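Local coordinates for protein putative methyltransferase (Porphyromonas gingivalis, PDB 3LL7) that probably transfers methyl groups as a putative methyltransferase, although its substrate remains to be established, at residues 109-123 with 138-152. Numbering follows the deposited sequence.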
ATOM      1  N   ILE A 109      -4.108  15.373   3.004  1.00  7.51           N
ATOM      2  CA  ILE A 109      -5.523  15.451   3.419  1.00  8.57           C
ATOM      3  C   ILE A 109      -5.821  14.430   4.543  1.00  8.67           C
ATOM      4  O   ILE A 109      -6.505  14.760   5.523  1.00  8.63           O
ATOM      5  CB  ILE A 109      -6.486  15.254   2.210  1.00  8.90           C
ATOM      6  CG1 ILE A 109      -6.292  16.380   1.171  1.00 10.70           C
ATOM      7  CG2 ILE A 109      -7.956  15.189   2.651  1.00 10.94           C
ATOM      8  CD1 ILE A 109      -6.705  17.719   1.659  1.00 15.42           C
ATOM      9  N   ALA A 110      -5.262  13.222   4.416  1.00  8.79           N
ATOM     10  CA  ALA A 110      -5.476  12.182   5.440  1.00  9.22           C
ATOM     11  C   ALA A 110      -4.860  12.610   6.763  1.00  9.61           C
ATOM     12  O   ALA A 110      -5.442  12.368   7.808  1.00 10.38           O
ATOM     13  CB  ALA A 110      -4.924  10.829   5.004  1.00  8.55           C
ATOM     14  N   LEU A 111      -3.687  13.240   6.713  1.00  9.01           N
ATOM     15  CA  LEU A 111      -3.059  13.796   7.925  1.00 10.00           C
ATOM     16  C   LEU A 111      -3.898  14.904   8.545  1.00  9.44           C
ATOM     17  O   LEU A 111      -4.039  14.982   9.769  1.00  9.91           O
ATOM     18  CB  LEU A 111      -1.658  14.334   7.643  1.00  9.77           C
ATOM     19  CG  LEU A 111      -0.615  13.420   6.992  1.00 12.83           C
ATOM     20  CD1 LEU A 111       0.656  14.236   6.802  1.00 16.09           C
ATOM     21  CD2 LEU A 111      -0.358  12.162   7.806  1.00 13.23           C
HETATM   22  N   MSE A 112      -4.462  15.749   7.691  1.00  9.11           N
HETATM   23  CA  MSE A 112      -5.293  16.866   8.123  1.00  8.11           C
HETATM   24  C   MSE A 112      -6.706  16.475   8.574  1.00  8.23           C
HETATM   25  O   MSE A 112      -7.437  17.323   9.091  1.00  8.45           O
HETATM   26  CB  MSE A 112      -5.365  17.892   6.994  1.00  8.14           C
HETATM   27  CG  MSE A 112      -4.033  18.568   6.676  1.00  6.99           C
HETATM   28 SE   MSE A 112      -3.256  19.550   8.146  0.75  7.80          SE
HETATM   29  CE  MSE A 112      -4.710  20.745   8.534  1.00  8.29           C
ATOM     30  N   SER A 113      -7.092  15.208   8.397  1.00  8.40           N
ATOM     31  CA  SER A 113      -8.331  14.692   9.013  1.00  9.37           C
ATOM     32  C   SER A 113      -8.189  14.709  10.525  1.00  9.33           C
ATOM     33  O   SER A 113      -9.182  14.664  11.241  1.00  9.93           O
ATOM     34  CB  SER A 113      -8.693  13.280   8.533  1.00  9.24           C
ATOM     35  OG  SER A 113      -7.781  12.300   9.026  1.00 10.27           O
ATOM     36  N   LYS A 114      -6.945  14.769  11.002  1.00  8.78           N
ATOM     37  CA  LYS A 114      -6.669  14.758  12.446  1.00  9.00           C
ATOM     38  C   LYS A 114      -6.006  16.054  12.923  1.00  9.43           C
ATOM     39  O   LYS A 114      -6.411  16.643  13.925  1.00  8.97           O
ATOM     40  CB  LYS A 114      -5.780  13.560  12.803  1.00  8.03           C
ATOM     41  CG  LYS A 114      -6.386  12.171  12.493  1.00  7.73           C
ATOM     42  CD  LYS A 114      -7.506  11.759  13.510  1.00  6.59           C
ATOM     43  CE  LYS A 114      -6.948  11.236  14.830  1.00  8.79           C
ATOM     44  NZ  LYS A 114      -6.033  10.025  14.727  1.00  8.42           N
ATOM     45  N   ALA A 115      -4.963  16.476  12.205  1.00 10.32           N
ATOM     46  CA  ALA A 115      -4.182  17.657  12.553  1.00 10.05           C
ATOM     47  C   ALA A 115      -4.999  18.926  12.337  1.00 10.77           C
ATOM     48  O   ALA A 115      -5.889  18.951  11.491  1.00 11.17           O
ATOM     49  CB  ALA A 115      -2.917  17.696  11.704  1.00 10.27           C
ATOM     50  N   SER A 116      -4.697  19.970  13.102  1.00 10.92           N
ATOM     51  CA  SER A 116      -5.387  21.258  12.957  1.00 11.84           C
ATOM     52  C   SER A 116      -4.628  22.230  12.069  1.00 11.87           C
ATOM     53  O   SER A 116      -5.222  23.144  11.499  1.00 11.79           O
ATOM     54  CB  SER A 116      -5.637  21.908  14.323  1.00 12.09           C
ATOM     55  OG  SER A 116      -4.430  21.992  15.076  1.00 13.91           O
ATOM     56  N   GLN A 117      -3.312  22.065  11.989  1.00 11.84           N
ATOM     57  CA  GLN A 117      -2.478  22.960  11.193  1.00 12.38           C
ATOM     58  C   GLN A 117      -1.494  22.139  10.366  1.00 11.53           C
ATOM     59  O   GLN A 117      -0.936  21.160  10.857  1.00 11.61           O
ATOM     60  CB  GLN A 117      -1.707  23.933  12.092  1.00 12.27           C
ATOM     61  CG  GLN A 117      -2.543  24.692  13.104  1.00 15.22           C
ATOM     62  CD  GLN A 117      -1.676  25.477  14.063  1.00 16.05           C
ATOM     63  OE1 GLN A 117      -1.457  25.067  15.205  1.00 19.72           O
ATOM     64  NE2 GLN A 117      -1.142  26.588  13.589  1.00 18.17           N
ATOM     65  N   GLY A 118      -1.280  22.541   9.114  1.00 11.27           N
ATOM     66  CA  GLY A 118      -0.340  21.838   8.250  1.00 10.25           C
ATOM     67  C   GLY A 118       0.371  22.714   7.242  1.00 10.37           C
ATOM     68  O   GLY A 118      -0.151  23.755   6.810  1.00 10.48           O
ATOM     69  N   ILE A 119       1.584  22.310   6.900  1.00  9.36           N
ATOM     70  CA  ILE A 119       2.321  22.896   5.781  1.00  8.71           C
ATOM     71  C   ILE A 119       2.541  21.799   4.748  1.00  8.53           C
ATOM     72  O   ILE A 119       3.044  20.724   5.064  1.00  7.47           O
ATOM     73  CB  ILE A 119       3.704  23.479   6.241  1.00  8.64           C
ATOM     74  CG1 ILE A 119       3.500  24.561   7.311  1.00  9.31           C
ATOM     75  CG2 ILE A 119       4.501  24.006   5.031  1.00  8.35           C
ATOM     76  CD1 ILE A 119       4.810  25.187   7.879  1.00  9.89           C
ATOM     77  N   TYR A 120       2.148  22.084   3.512  1.00  7.92           N
ATOM     78  CA  TYR A 120       2.301  21.172   2.404  1.00  7.34           C
ATOM     79  C   TYR A 120       3.372  21.820   1.548  1.00  7.30           C
ATOM     80  O   TYR A 120       3.328  23.040   1.326  1.00  8.54           O
ATOM     81  CB  TYR A 120       0.963  21.115   1.656  1.00  6.68           C
ATOM     82  CG  TYR A 120       1.014  20.691   0.198  1.00  7.51           C
ATOM     83  CD1 TYR A 120       0.508  19.464  -0.194  1.00 10.72           C
ATOM     84  CD2 TYR A 120       1.502  21.552  -0.797  1.00  9.84           C
ATOM     85  CE1 TYR A 120       0.514  19.063  -1.547  1.00 10.07           C
ATOM     86  CE2 TYR A 120       1.514  21.165  -2.150  1.00 10.19           C
ATOM     87  CZ  TYR A 120       1.014  19.900  -2.505  1.00 10.04           C
ATOM     88  OH  TYR A 120       0.995  19.499  -3.827  1.00  7.60           O
ATOM     89  N   ILE A 121       4.332  21.033   1.090  1.00  6.87           N
ATOM     90  CA  ILE A 121       5.435  21.528   0.261  1.00  6.32           C
ATOM     91  C   ILE A 121       5.581  20.624  -0.951  1.00  6.55           C
ATOM     92  O   ILE A 121       5.652  19.396  -0.811  1.00  8.13           O
ATOM     93  CB  ILE A 121       6.799  21.550   1.054  1.00  6.87           C
ATOM     94  CG1 ILE A 121       6.646  22.373   2.343  1.00  6.88           C
ATOM     95  CG2 ILE A 121       7.910  22.102   0.146  1.00  5.86           C
ATOM     96  CD1 ILE A 121       7.899  22.478   3.253  1.00  5.67           C
ATOM     97  N   GLU A 122       5.601  21.202  -2.147  1.00  6.70           N
ATOM     98  CA  GLU A 122       5.713  20.418  -3.374  1.00  7.57           C
ATOM     99  C   GLU A 122       6.653  21.096  -4.354  1.00  8.98           C
ATOM    100  O   GLU A 122       6.470  22.279  -4.677  1.00  8.14           O
ATOM    101  CB  GLU A 122       4.321  20.249  -4.003  1.00  7.94           C
ATOM    102  CG  GLU A 122       4.293  19.870  -5.484  1.00  8.59           C
ATOM    103  CD  GLU A 122       4.940  18.499  -5.763  1.00 13.31           C
ATOM    104  OE1 GLU A 122       4.741  17.532  -4.989  1.00 13.80           O
ATOM    105  OE2 GLU A 122       5.684  18.394  -6.753  1.00 12.54           O
ATOM    106  N   ARG A 123       7.671  20.350  -4.796  1.00  9.99           N
ATOM    107  CA  ARG A 123       8.708  20.852  -5.716  1.00 11.09           C
ATOM    108  C   ARG A 123       8.176  21.387  -7.023  1.00 10.86           C
ATOM    109  O   ARG A 123       8.679  22.393  -7.523  1.00 10.63           O
ATOM    110  CB  ARG A 123       9.736  19.755  -6.038  1.00 12.39           C
ATOM    111  CG  ARG A 123      10.561  19.295  -4.860  1.00 17.97           C
ATOM    112  CD  ARG A 123      11.655  18.285  -5.287  1.00 23.36           C
ATOM    113  NE  ARG A 123      12.866  18.964  -5.758  1.00 28.61           N
ATOM    114  CZ  ARG A 123      13.243  19.053  -7.034  1.00 30.14           C
ATOM    115  NH1 ARG A 123      12.512  18.492  -7.994  1.00 31.05           N
ATOM    116  NH2 ARG A 123      14.361  19.702  -7.349  1.00 30.10           N
ATOM    117  N   LEU A 138     -11.212  20.241   0.032  1.00 15.78           N
ATOM    118  CA  LEU A 138     -11.241  18.903   0.607  1.00 16.98           C
ATOM    119  C   LEU A 138     -11.130  18.871   2.127  1.00 17.55           C
ATOM    120  O   LEU A 138     -11.386  17.837   2.736  1.00 16.14           O
ATOM    121  CB  LEU A 138     -10.136  18.037  -0.005  1.00 16.82           C
ATOM    122  CG  LEU A 138     -10.309  17.676  -1.487  1.00 18.09           C
ATOM    123  CD1 LEU A 138      -8.950  17.516  -2.184  1.00 17.31           C
ATOM    124  CD2 LEU A 138     -11.201  16.438  -1.666  1.00 20.37           C
ATOM    125  N   LEU A 139     -10.729  19.985   2.729  1.00 18.41           N
ATOM    126  CA  LEU A 139     -10.529  20.015   4.171  1.00 20.54           C
ATOM    127  C   LEU A 139     -11.847  20.279   4.878  1.00 22.00           C
ATOM    128  O   LEU A 139     -12.639  21.097   4.402  1.00 21.55           O
ATOM    129  CB  LEU A 139      -9.546  21.109   4.573  1.00 19.99           C
ATOM    130  CG  LEU A 139      -8.076  21.089   4.151  1.00 21.95           C
ATOM    131  CD1 LEU A 139      -7.552  22.510   4.317  1.00 23.81           C
ATOM    132  CD2 LEU A 139      -7.258  20.134   4.955  1.00 20.74           C
ATOM    133  N   ASN A 140     -12.057  19.599   6.014  1.00 23.97           N
ATOM    134  CA  ASN A 140     -13.172  19.869   6.923  1.00 26.00           C
ATOM    135  C   ASN A 140     -13.095  21.312   7.421  1.00 26.55           C
ATOM    136  O   ASN A 140     -12.118  22.016   7.138  1.00 26.79           O
ATOM    137  CB  ASN A 140     -13.164  18.889   8.120  1.00 26.44           C
ATOM    138  CG  ASN A 140     -12.930  17.433   7.703  1.00 28.56           C
ATOM    139  OD1 ASN A 140     -13.158  17.055   6.549  1.00 31.43           O
ATOM    140  ND2 ASN A 140     -12.458  16.613   8.646  1.00 29.36           N
ATOM    141  N   GLU A 141     -14.116  21.759   8.148  1.00 27.19           N
ATOM    142  CA  GLU A 141     -14.117  23.116   8.685  1.00 27.81           C
ATOM    143  C   GLU A 141     -13.083  23.276   9.806  1.00 27.54           C
ATOM    144  O   GLU A 141     -12.779  22.319  10.531  1.00 27.46           O
ATOM    145  CB  GLU A 141     -15.516  23.525   9.170  1.00 28.17           C
ATOM    146  CG  GLU A 141     -15.761  25.045   9.133  1.00 30.19           C
ATOM    147  CD  GLU A 141     -17.073  25.476   9.781  1.00 32.39           C
ATOM    148  OE1 GLU A 141     -17.454  24.912  10.832  1.00 34.36           O
ATOM    149  OE2 GLU A 141     -17.720  26.405   9.245  1.00 34.02           O
ATOM    150  N   GLY A 142     -12.522  24.482   9.905  1.00 27.54           N
ATOM    151  CA  GLY A 142     -11.628  24.855  11.001  1.00 26.84           C
ATOM    152  C   GLY A 142     -10.200  24.361  10.870  1.00 26.37           C
ATOM    153  O   GLY A 142      -9.542  24.089  11.883  1.00 26.98           O
ATOM    154  N   LYS A 143      -9.722  24.227   9.634  1.00 25.03           N
ATOM    155  CA  LYS A 143      -8.357  23.758   9.374  1.00 24.07           C
ATOM    156  C   LYS A 143      -7.508  24.891   8.802  1.00 23.69           C
ATOM    157  O   LYS A 143      -7.996  25.699   8.013  1.00 24.15           O
ATOM    158  CB  LYS A 143      -8.345  22.580   8.384  1.00 23.78           C
ATOM    159  CG  LYS A 143      -9.179  21.368   8.760  1.00 22.76           C
ATOM    160  CD  LYS A 143      -8.637  20.659   9.981  1.00 20.04           C
ATOM    161  CE  LYS A 143      -9.468  19.438  10.304  1.00 18.88           C
ATOM    162  NZ  LYS A 143      -8.785  18.636  11.354  1.00 17.53           N
ATOM    163  N   ASP A 144      -6.232  24.899   9.176  1.00 22.59           N
ATOM    164  CA  ASP A 144      -5.274  25.949   8.846  1.00 21.34           C
ATOM    165  C   ASP A 144      -4.120  25.365   8.015  1.00 20.08           C
ATOM    166  O   ASP A 144      -3.322  24.595   8.538  1.00 19.73           O
ATOM    167  CB  ASP A 144      -4.713  26.455  10.173  1.00 22.32           C
ATOM    168  CG  ASP A 144      -4.118  27.831  10.085  1.00 23.89           C
ATOM    169  OD1 ASP A 144      -3.514  28.182   9.046  1.00 26.94           O
ATOM    170  OD2 ASP A 144      -4.258  28.564  11.085  1.00 27.71           O
ATOM    171  N   VAL A 145      -4.022  25.711   6.730  1.00 18.07           N
ATOM    172  CA  VAL A 145      -2.930  25.170   5.895  1.00 16.98           C
ATOM    173  C   VAL A 145      -2.092  26.217   5.142  1.00 15.48           C
ATOM    174  O   VAL A 145      -2.553  27.304   4.854  1.00 15.08           O
ATOM    175  CB  VAL A 145      -3.411  24.073   4.892  1.00 17.14           C
ATOM    176  CG1 VAL A 145      -3.981  22.873   5.639  1.00 18.51           C
ATOM    177  CG2 VAL A 145      -4.420  24.632   3.896  1.00 18.47           C
ATOM    178  N   ASN A 146      -0.847  25.868   4.845  1.00 14.28           N
ATOM    179  CA  ASN A 146       0.043  26.706   4.057  1.00 13.07           C
ATOM    180  C   ASN A 146       0.545  25.804   2.932  1.00 12.55           C
ATOM    181  O   ASN A 146       1.122  24.739   3.184  1.00 12.18           O
ATOM    182  CB  ASN A 146       1.189  27.211   4.939  1.00 13.36           C
ATOM    183  CG  ASN A 146       2.056  28.273   4.259  1.00 13.87           C
ATOM    184  OD1 ASN A 146       1.828  28.649   3.119  1.00 12.85           O
ATOM    185  ND2 ASN A 146       3.071  28.754   4.987  1.00 16.99           N
ATOM    186  N   ILE A 147       0.293  26.211   1.694  1.00 10.50           N
ATOM    187  CA  ILE A 147       0.577  25.368   0.550  1.00  9.79           C
ATOM    188  C   ILE A 147       1.745  26.014  -0.227  1.00  8.62           C
ATOM    189  O   ILE A 147       1.590  27.058  -0.857  1.00  6.77           O
ATOM    190  CB  ILE A 147      -0.697  25.218  -0.290  1.00 10.44           C
ATOM    191  CG1 ILE A 147      -1.816  24.579   0.567  1.00 13.57           C
ATOM    192  CG2 ILE A 147      -0.437  24.383  -1.529  1.00  9.47           C
ATOM    193  CD1 ILE A 147      -3.228  24.922   0.098  1.00 18.07           C
ATOM    194  N   LEU A 148       2.923  25.403  -0.137  1.00  7.12           N
ATOM    195  CA  LEU A 148       4.141  26.022  -0.646  1.00  5.70           C
ATOM    196  C   LEU A 148       4.725  25.322  -1.863  1.00  5.55           C
ATOM    197  O   LEU A 148       4.715  24.104  -1.956  1.00  4.74           O
ATOM    198  CB  LEU A 148       5.210  26.054   0.458  1.00  5.89           C
ATOM    199  CG  LEU A 148       4.961  26.835   1.746  1.00  6.92           C
ATOM    200  CD1 LEU A 148       6.066  26.498   2.727  1.00  6.72           C
ATOM    201  CD2 LEU A 148       4.851  28.371   1.507  1.00 10.66           C
ATOM    202  N   THR A 149       5.257  26.110  -2.795  1.00  4.65           N
ATOM    203  CA  THR A 149       5.934  25.565  -3.957  1.00  5.18           C
ATOM    204  C   THR A 149       7.436  25.578  -3.717  1.00  6.36           C
ATOM    205  O   THR A 149       7.981  26.582  -3.248  1.00  6.42           O
ATOM    206  CB  THR A 149       5.634  26.405  -5.205  1.00  5.66           C
ATOM    207  OG1 THR A 149       4.225  26.354  -5.469  1.00  6.13           O
ATOM    208  CG2 THR A 149       6.444  25.912  -6.461  1.00  3.54           C
ATOM    209  N   GLY A 150       8.098  24.472  -4.067  1.00  7.09           N
ATOM    210  CA  GLY A 150       9.567  24.425  -4.096  1.00  7.41           C
ATOM    211  C   GLY A 150      10.131  23.239  -3.347  1.00  8.36           C
ATOM    212  O   GLY A 150       9.391  22.397  -2.866  1.00  7.55           O
ATOM    213  N   ASP A 151      11.451  23.171  -3.247  1.00  8.50           N
ATOM    214  CA  ASP A 151      12.072  22.080  -2.492  1.00  9.36           C
ATOM    215  C   ASP A 151      12.077  22.446  -1.013  1.00  8.79           C
ATOM    216  O   ASP A 151      12.449  23.567  -0.647  1.00  7.50           O
ATOM    217  CB  ASP A 151      13.490  21.809  -3.004  1.00 10.50           C
ATOM    218  CG  ASP A 151      14.062  20.491  -2.466  1.00 15.60           C
ATOM    219  OD1 ASP A 151      14.019  19.473  -3.209  1.00 20.53           O
ATOM    220  OD2 ASP A 151      14.506  20.455  -1.296  1.00 17.37           O
ATOM    221  N   PHE A 152      11.681  21.499  -0.156  1.00  8.31           N
ATOM    222  CA  PHE A 152      11.656  21.742   1.301  1.00  8.77           C
ATOM    223  C   PHE A 152      12.997  22.230   1.872  1.00  8.86           C
ATOM    224  O   PHE A 152      13.045  22.839   2.942  1.00  8.21           O
ATOM    225  CB  PHE A 152      11.186  20.484   2.055  1.00  8.71           C
ATOM    226  CG  PHE A 152      12.258  19.437   2.226  1.00 10.23           C
ATOM    227  CD1 PHE A 152      13.052  19.418   3.376  1.00 13.64           C
ATOM    228  CD2 PHE A 152      12.484  18.487   1.238  1.00 12.00           C
ATOM    229  CE1 PHE A 152      14.074  18.466   3.549  1.00 14.52           C
ATOM    230  CE2 PHE A 152      13.506  17.521   1.399  1.00 14.59           C
ATOM    231  CZ  PHE A 152      14.290  17.513   2.552  1.00 16.34           C
TER
HETATM  232  O   HOH W   1      -9.783  17.845   7.168  1.00 30.16           O
HETATM  233  O   HOH W   2     -10.090  16.537  12.816  1.00 18.61           O
HETATM  234  O   HOH W   3      -6.820  25.282  12.783  1.00 25.73           O
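Lys143 reaches to the turn that follows helix 106-112, where its NZ donates to two backbone carbonyls, Met112 O at 2.9 Å and Ala115 O; the second bond arrives from above the carbonyl plane. A bend at chi2 (-67°) turns the lysine chain back toward these oxygens, and a water that accepts from NZ and donates to Ser113 O adds a third link. Close apolar packing lies beside it. Selenomethionine Met112, bent at chi2 and chi3, sets CB 3.6 Å from Leu139 CD2 and lays its CE against Val145 CG1 at 3.7 Å. Its SE lies against Gly118, 3.7 Å from the CA.

From here strands 117-122 and 144-149 run parallel, 12° apart, joined by alternating backbone bonds from Asp144 N to Ser116 O through to Gly150 N to Glu122 O. With helix 125-138 they form a beta-alpha-beta unit, placing 144-149 next to 117-122 in a mainly parallel region of the sheet, as in Rossmann-like methyltransferases. On the face covered by that helix, Tyr120 CD2 meets Ile147 CG2 at 3.5 Å, while the tyrosine OH bonds Gly103 O. On the other face, beneath helix 156-162, Leu148 CD1 wedges between Ile119 CG2 (3.7 Å) and Ile121 CG1 (4.2 Å).

Contact is looser at the margins. Gln117 and exposed Asp144 merely lie alongside each other, pointing the same way. Exposed Arg123 makes a single-bond salt bridge from NE to the anti lone pair of Asp151 OD1 (2.8 Å), whereas Asp151 OD2 pairs with Lys153.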